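Local coordinates for regulatory protein SdiA (Escherichia coli, PDB 4LFU) that acts as a LuxR-type quorum-sensing receptor that binds acyl-homoserine lactone autoinducers and DNA, and activates transcription of the ftsQAZ cell-division genes, at residues A[20-23]-A[24-27]; A[82-85]-A[86-89]; A[147-150]-A[151-155]. All blocks are in the same frame, centred on the assembly; numbering follows the deposited sequence.

Contact 1: residues A[20-23]-A[24-27]; sequences META and EEVY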
loop_
_atom_site.group_PDB
_atom_site.type_symbol
_atom_site.label_atom_id
_atom_site.label_comp_id
_atom_site.label_asym_id
_atom_site.label_seq_id
_atom_site.Cartn_x
_atom_site.Cartn_y
_atom_site.Cartn_z
ATOM N N MET A 20 -2.955 7.297 -22.256
ATOM C CA MET A 20 -2.526 6.049 -22.893
ATOM C C MET A 20 -3.644 5.024 -22.999
ATOM O O MET A 20 -4.457 4.894 -22.083
ATOM C CB MET A 20 -1.302 5.473 -22.185
ATOM C CG MET A 20 -0.036 6.192 -22.617
ATOM S SD MET A 20 1.368 5.974 -21.540
ATOM C CE MET A 20 2.289 7.471 -21.904
ATOM N N GLU A 21 -3.673 4.308 -24.122
ATOM C CA GLU A 21 -4.755 3.379 -24.445
ATOM C C GLU A 21 -4.301 1.924 -24.527
ATOM O O GLU A 21 -5.139 1.012 -24.566
ATOM C CB GLU A 21 -5.411 3.762 -25.778
ATOM C CG GLU A 21 -6.382 4.937 -25.717
ATOM C CD GLU A 21 -7.055 5.217 -27.079
ATOM O OE1 GLU A 21 -7.569 4.247 -27.711
ATOM O OE2 GLU A 21 -7.075 6.408 -27.513
ATOM N N THR A 22 -2.987 1.708 -24.573
ATOM C CA THR A 22 -2.415 0.354 -24.600
ATOM C C THR A 22 -1.202 0.177 -23.662
ATOM O O THR A 22 -0.551 1.148 -23.270
ATOM C CB THR A 22 -2.010 -0.085 -26.049
ATOM O OG1 THR A 22 -1.131 0.893 -26.623
ATOM C CG2 THR A 22 -3.245 -0.263 -26.940
ATOM N N ALA A 23 -0.925 -1.075 -23.307
ATOM C CA ALA A 23 0.296 -1.461 -22.617
ATOM C C ALA A 23 1.589 -0.991 -23.324
ATOM O O ALA A 23 2.463 -0.419 -22.672
ATOM C CB ALA A 23 0.315 -2.965 -22.411
ATOM N N GLU A 24 1.700 -1.205 -24.637
ATOM C CA GLU A 24 2.897 -0.792 -25.408
ATOM C C GLU A 24 3.193 0.707 -25.331
ATOM O O GLU A 24 4.360 1.097 -25.328
ATOM C CB GLU A 24 2.858 -1.304 -26.868
ATOM C CG GLU A 24 3.661 -0.468 -27.946
ATOM C CD GLU A 24 5.214 -0.502 -27.832
ATOM O OE1 GLU A 24 5.784 -1.189 -26.939
ATOM O OE2 GLU A 24 5.875 0.184 -28.657
ATOM N N GLU A 25 2.155 1.537 -25.241
ATOM C CA GLU A 25 2.331 2.985 -25.077
ATOM C C GLU A 25 2.951 3.311 -23.731
ATOM O O GLU A 25 3.723 4.267 -23.612
ATOM C CB GLU A 25 0.993 3.725 -25.163
ATOM C CG GLU A 25 0.370 3.905 -26.544
ATOM C CD GLU A 25 -0.999 4.602 -26.433
ATOM O OE1 GLU A 25 -1.041 5.832 -26.180
ATOM O OE2 GLU A 25 -2.031 3.918 -26.559
ATOM N N VAL A 26 2.573 2.540 -22.710
ATOM C CA VAL A 26 3.145 2.670 -21.360
ATOM C C VAL A 26 4.628 2.260 -21.382
ATOM O O VAL A 26 5.497 3.019 -20.924
ATOM C CB VAL A 26 2.349 1.813 -20.303
ATOM C CG1 VAL A 26 2.981 1.905 -18.961
ATOM C CG2 VAL A 26 0.886 2.239 -20.216
ATOM N N TYR A 27 4.908 1.076 -21.939
ATOM C CA TYR A 27 6.281 0.566 -22.025
ATOM C C TYR A 27 7.188 1.436 -22.877
ATOM O O TYR A 27 8.318 1.718 -22.490
ATOM C CB TYR A 27 6.320 -0.882 -22.491
ATOM C CG TYR A 27 5.586 -1.809 -21.569
ATOM C CD1 TYR A 27 5.818 -1.791 -20.195
ATOM C CD2 TYR A 27 4.673 -2.715 -22.063
ATOM C CE1 TYR A 27 5.132 -2.661 -19.335
ATOM C CE2 TYR A 27 3.986 -3.576 -21.225
ATOM C CZ TYR A 27 4.219 -3.544 -19.864
ATOM O OH TYR A 27 3.531 -4.415 -19.033
#
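Thr22 and Glu25 meet at the N-terminus of helix 23-36, where Thr22 is the N-cap and the Glu25 side chain folds back over the preceding turn. The carboxylate reaches the two N-H groups that come before the helix. Glu21 N donates to Glu25 OE2 at 3.0 Å with an N-H...O angle of 150°, coming from above the carboxylate plane, and Thr22 N adds a weak bond to Glu25 OE2 at 3.1 Å. This weak second bond corresponds to one half of a capping box, from the N-cap amide to the third helical residue. Glu25 CG lies anti to its carbonyl carbon (chi1 -76°) and the chain then runs out extended, carrying the carboxylate back toward residues 21 and 22. The Thr22 side chain crosses this chain at about a right angle, with OG1 3.4 Å from Glu25 CG. On its other flank Met20 slides past in the opposite direction: Met20 CG sits 3.7 Å from Glu25 CB, and Met20 SD continues to Val26 CG2 at 4.0 Å. Inside the first turn, Tyr27 N bonds to Ala23 O at 3.0 Å, nearly straight at 167°, and Ala23 CB touches Tyr27 CE2 at 3.9 Å. Glu25 OE1 is engaged by Arg19 in a salt bridge, so the carboxylate ties the end of helix 6-19 to the start of helix 23-36. Ala23, Val26 and Tyr27 pack on helix 147-167 through Leu165, Ser161 and Ala164, and the Tyr27 ring stacks with Tyr60 of strand 57-61.

Contact 2: residues A[82-85]-A[86-89]; sequences VLNP and ENFS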
loop_
_atom_site.group_PDB
_atom_site.type_symbol
_atom_site.label_atom_id
_atom_site.label_comp_id
_atom_site.label_asym_id
_atom_site.label_seq_id
_atom_site.Cartn_x
_atom_site.Cartn_y
_atom_site.Cartn_z
ATOM N N VAL A 82 17.542 -6.189 -5.546
ATOM C CA VAL A 82 16.895 -5.030 -6.144
ATOM C C VAL A 82 15.352 -5.146 -6.039
ATOM O O VAL A 82 14.627 -4.167 -6.250
ATOM C CB VAL A 82 17.464 -4.878 -7.600
ATOM C CG1 VAL A 82 16.488 -4.311 -8.579
ATOM C CG2 VAL A 82 18.806 -4.122 -7.564
ATOM N N LEU A 83 14.880 -6.341 -5.672
ATOM C CA LEU A 83 13.454 -6.679 -5.584
ATOM C C LEU A 83 13.020 -6.945 -4.136
ATOM O O LEU A 83 12.012 -7.604 -3.871
ATOM C CB LEU A 83 13.167 -7.901 -6.471
ATOM C CG LEU A 83 12.709 -7.766 -7.928
ATOM C CD1 LEU A 83 12.913 -6.392 -8.602
ATOM C CD2 LEU A 83 13.288 -8.871 -8.782
ATOM N N ASN A 84 13.833 -6.452 -3.214
ATOM C CA ASN A 84 13.600 -6.600 -1.813
ATOM C C ASN A 84 13.371 -5.201 -1.243
ATOM O O ASN A 84 14.306 -4.404 -1.151
ATOM C CB ASN A 84 14.796 -7.304 -1.148
ATOM C CG ASN A 84 14.640 -7.447 0.362
ATOM O OD1 ASN A 84 13.578 -7.163 0.935
ATOM N ND2 ASN A 84 15.715 -7.866 1.020
ATOM N N PRO A 85 12.113 -4.897 -0.877
ATOM C CA PRO A 85 11.710 -3.598 -0.316
ATOM C C PRO A 85 12.453 -3.167 0.979
ATOM O O PRO A 85 12.609 -1.976 1.222
ATOM C CB PRO A 85 10.206 -3.780 -0.071
ATOM C CG PRO A 85 9.991 -5.226 -0.012
ATOM C CD PRO A 85 10.964 -5.818 -0.977
ATOM N N GLU A 86 12.917 -4.130 1.776
ATOM C CA GLU A 86 13.723 -3.856 2.972
ATOM C C GLU A 86 15.016 -3.094 2.686
ATOM O O GLU A 86 15.583 -2.474 3.583
ATOM C CB GLU A 86 14.029 -5.147 3.733
ATOM C CG GLU A 86 12.835 -5.706 4.559
ATOM C CD GLU A 86 12.532 -7.181 4.249
ATOM O OE1 GLU A 86 12.966 -8.065 5.035
ATOM O OE2 GLU A 86 11.871 -7.457 3.207
ATOM N N ASN A 87 15.504 -3.095 1.455
ATOM C CA ASN A 87 16.726 -2.318 1.257
ATOM C C ASN A 87 16.576 -0.992 0.472
ATOM O O ASN A 87 17.549 -0.356 0.075
ATOM C CB ASN A 87 17.945 -3.217 0.915
ATOM C CG ASN A 87 17.779 -3.953 -0.355
ATOM O OD1 ASN A 87 17.402 -3.349 -1.350
ATOM N ND2 ASN A 87 18.060 -5.269 -0.355
ATOM N N PHE A 88 15.329 -0.556 0.341
ATOM C CA PHE A 88 14.988 0.729 -0.258
ATOM C C PHE A 88 14.881 1.814 0.822
ATOM O O PHE A 88 14.524 1.548 1.962
ATOM C CB PHE A 88 13.643 0.613 -0.989
ATOM C CG PHE A 88 13.732 -0.070 -2.324
ATOM C CD1 PHE A 88 13.877 -1.451 -2.418
ATOM C CD2 PHE A 88 13.676 0.666 -3.486
ATOM C CE1 PHE A 88 13.958 -2.071 -3.652
ATOM C CE2 PHE A 88 13.744 0.038 -4.706
ATOM C CZ PHE A 88 13.895 -1.330 -4.782
ATOM N N SER A 89 15.186 3.045 0.454
ATOM C CA SER A 89 14.888 4.156 1.345
ATOM C C SER A 89 14.015 5.148 0.590
ATOM O O SER A 89 14.371 5.564 -0.507
ATOM C CB SER A 89 16.181 4.805 1.838
ATOM O OG SER A 89 15.886 5.954 2.603
#
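Phe88 lays the edge of its ring against two backbone carbonyls of the preceding turn, Val82 O at 3.3 Å from Phe88 CZ and Asn84 O at 3.2 Å from Phe88 CD1. Both oxygens lie near the ring plane, facing the slightly positive C-H rim. Two overlapping turns bring the ring back. Asn87 N donates to Asn84 O at 3.2 Å and 169°, and Phe88 N donates to Pro85 O at 3.2 Å and 165°, each donor standing above the carbonyl plane of its acceptor. The first turn is doubled by the Asn84 side chain: with CG anti to the backbone N (chi1 178°), Asn84 OD1 accepts Glu86 N at 3.2 Å, an Asx turn at the head of the beta turn. Glu86 OE2 also comes to 2.9 Å from Asn84 OD1, a doubtful close approach of two acceptors that would be expected to be unfavourable, with the amide and carboxylate planes nearly perpendicular. The loop, which links helix 65-73 to strand 92-94, lies over one face of the antiparallel sheet: Pro85 rests on Leu130 and Phe132 of strand 130-137, while Phe88 packs on Thr120 and Leu93 and meets the Tyr122 ring edge-to-face.

Contact 3: residues A[147-150]-A[151-155]; sequences SDEL and QLKMQ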
loop_
_atom_site.group_PDB
_atom_site.type_symbol
_atom_site.label_atom_id
_atom_site.label_comp_id
_atom_site.label_asym_id
_atom_site.label_seq_id
_atom_site.Cartn_x
_atom_site.Cartn_y
_atom_site.Cartn_z
ATOM N N SER A 147 20.191 14.086 -7.253
ATOM C CA SER A 147 19.630 12.907 -6.587
ATOM C C SER A 147 18.123 13.061 -6.333
ATOM O O SER A 147 17.344 12.123 -6.531
ATOM C CB SER A 147 20.367 12.665 -5.270
ATOM O OG SER A 147 19.925 11.476 -4.637
ATOM N N ASP A 148 17.739 14.267 -5.919
ATOM C CA ASP A 148 16.361 14.643 -5.601
ATOM C C ASP A 148 15.488 14.613 -6.865
ATOM O O ASP A 148 14.358 14.118 -6.856
ATOM C CB ASP A 148 16.332 16.058 -4.972
ATOM C CG ASP A 148 17.466 16.306 -3.945
ATOM O OD1 ASP A 148 18.632 15.868 -4.171
ATOM O OD2 ASP A 148 17.193 16.978 -2.913
ATOM N N GLU A 149 16.025 15.145 -7.955
ATOM C CA GLU A 149 15.338 15.140 -9.230
ATOM C C GLU A 149 15.055 13.711 -9.707
ATOM O O GLU A 149 13.905 13.376 -10.008
ATOM C CB GLU A 149 16.148 15.911 -10.266
ATOM C CG GLU A 149 15.374 16.257 -11.526
ATOM C CD GLU A 149 16.274 16.715 -12.668
ATOM O OE1 GLU A 149 16.114 16.193 -13.796
ATOM O OE2 GLU A 149 17.148 17.590 -12.446
ATOM N N LEU A 150 16.099 12.880 -9.774
ATOM C CA LEU A 150 15.972 11.463 -10.174
ATOM C C LEU A 150 14.968 10.684 -9.306
ATOM O O LEU A 150 14.191 9.893 -9.815
ATOM C CB LEU A 150 17.346 10.754 -10.179
ATOM C CG LEU A 150 17.393 9.245 -10.482
ATOM C CD1 LEU A 150 17.008 8.990 -11.919
ATOM C CD2 LEU A 150 18.767 8.634 -10.189
ATOM N N GLN A 151 14.993 10.928 -8.003
ATOM C CA GLN A 151 14.080 10.279 -7.071
ATOM C C GLN A 151 12.621 10.623 -7.335
ATOM O O GLN A 151 11.777 9.726 -7.406
ATOM C CB GLN A 151 14.441 10.646 -5.645
ATOM C CG GLN A 151 15.647 9.901 -5.159
ATOM C CD GLN A 151 15.851 10.054 -3.686
ATOM O OE1 GLN A 151 16.861 10.622 -3.252
ATOM N NE2 GLN A 151 14.891 9.558 -2.893
ATOM N N LEU A 152 12.353 11.918 -7.501
ATOM C CA LEU A 152 11.003 12.423 -7.693
ATOM C C LEU A 152 10.437 12.027 -9.061
ATOM O O LEU A 152 9.231 11.728 -9.179
ATOM C CB LEU A 152 10.962 13.945 -7.501
ATOM C CG LEU A 152 10.996 14.489 -6.062
ATOM C CD1 LEU A 152 11.299 15.981 -6.089
ATOM C CD2 LEU A 152 9.690 14.244 -5.339
ATOM N N LYS A 153 11.313 11.986 -10.072
ATOM C CA LYS A 153 10.923 11.577 -11.418
ATOM C C LYS A 153 10.571 10.113 -11.489
ATOM O O LYS A 153 9.583 9.743 -12.105
ATOM C CB LYS A 153 12.004 11.920 -12.441
ATOM C CG LYS A 153 12.009 13.392 -12.804
ATOM C CD LYS A 153 12.987 13.689 -13.909
ATOM C CE LYS A 153 12.958 15.174 -14.265
ATOM N NZ LYS A 153 13.719 15.395 -15.526
ATOM N N MET A 154 11.364 9.272 -10.842
ATOM C CA MET A 154 11.083 7.850 -10.843
ATOM C C MET A 154 9.906 7.520 -9.924
ATOM O O MET A 154 9.242 6.498 -10.104
ATOM C CB MET A 154 12.322 7.054 -10.455
ATOM C CG MET A 154 13.434 7.011 -11.539
ATOM S SD MET A 154 14.710 5.906 -10.905
ATOM C CE MET A 154 13.936 4.329 -11.348
ATOM N N GLN A 155 9.656 8.383 -8.937
ATOM C CA GLN A 155 8.490 8.230 -8.081
ATOM C C GLN A 155 7.237 8.265 -8.907
ATOM O O GLN A 155 6.393 7.398 -8.748
ATOM C CB GLN A 155 8.407 9.311 -7.013
ATOM C CG GLN A 155 8.914 8.908 -5.677
ATOM C CD GLN A 155 8.791 10.034 -4.676
ATOM O OE1 GLN A 155 7.695 10.544 -4.441
ATOM N NE2 GLN A 155 9.920 10.439 -4.086
#
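Gln151 and Ser147 open the first turn of helix 147-167, a long helix of the autoinducer-binding domain that packs on its antiparallel sheet and also reaches the second subunit. Gln151 N bonds to Ser147 O at 3.0 Å, and the Gln151 side chain folds back along the same carbonyl, its CG 3.1 Å from Ser147 O. Next, Leu152 N takes Asp148 O at 3.0 Å. The Leu152 side chain packs on Phe6 of helix 6-19 and on Phe7 of the second subunit, and the Asp148 carboxylate forms a salt bridge with Arg11 of that subunit, so this turn of the helix belongs to the dimer interface. Lys153 N follows with a bond to Glu149 O at 2.9 Å, nearly along the C=O axis. One turn apart on the helix, the Lys153 and Glu149 side chains run side by side in the same direction. Glu149 CG is anti to its backbone N (chi1 -166°) and the Lys153 chain is extended beyond CG, which brings Lys153 NZ to Glu149 OE1 at 3.1 Å in a salt bridge made on the anti side of the carboxylate. The ammonium group has a second neighbour in Trp9, a cation-pi contact with helix 6-19. Met154 N closes the series on Leu150 O at 3.1 Å. Its side chain turns to the sheet, against Val119 and Gln121, whereas Leu150 meets Leu37 and Tyr39. Both chains point the same way; with CG anti to the carbonyl carbon (chi1 -72°) and the chain extended to the sulfur, Met154 SD comes to 4.0 Å from Leu150 CD1.

Overall arrangement
All three contacts lie within the autoinducer-binding domain, but on different layers. Contact 2 is a surface turn over one face of the sheet; contacts 1 and 3 belong to the helical layer on the other and are each partly buried. Helix 147-167 joins these two: it carries contact 3 near its start and receives the apolar side of contact 1 near its end, their centres about 22 Å apart. Helix 6-19 also touches both, through Arg19 at contact 1 and Phe6 and Trp9 at contact 3. Backbone turns dominate contact 2, a carboxylate shared between loop amides and Arg19 marks contact 1, and contact 3 alone reaches the second subunit, with one salt bridge and packing.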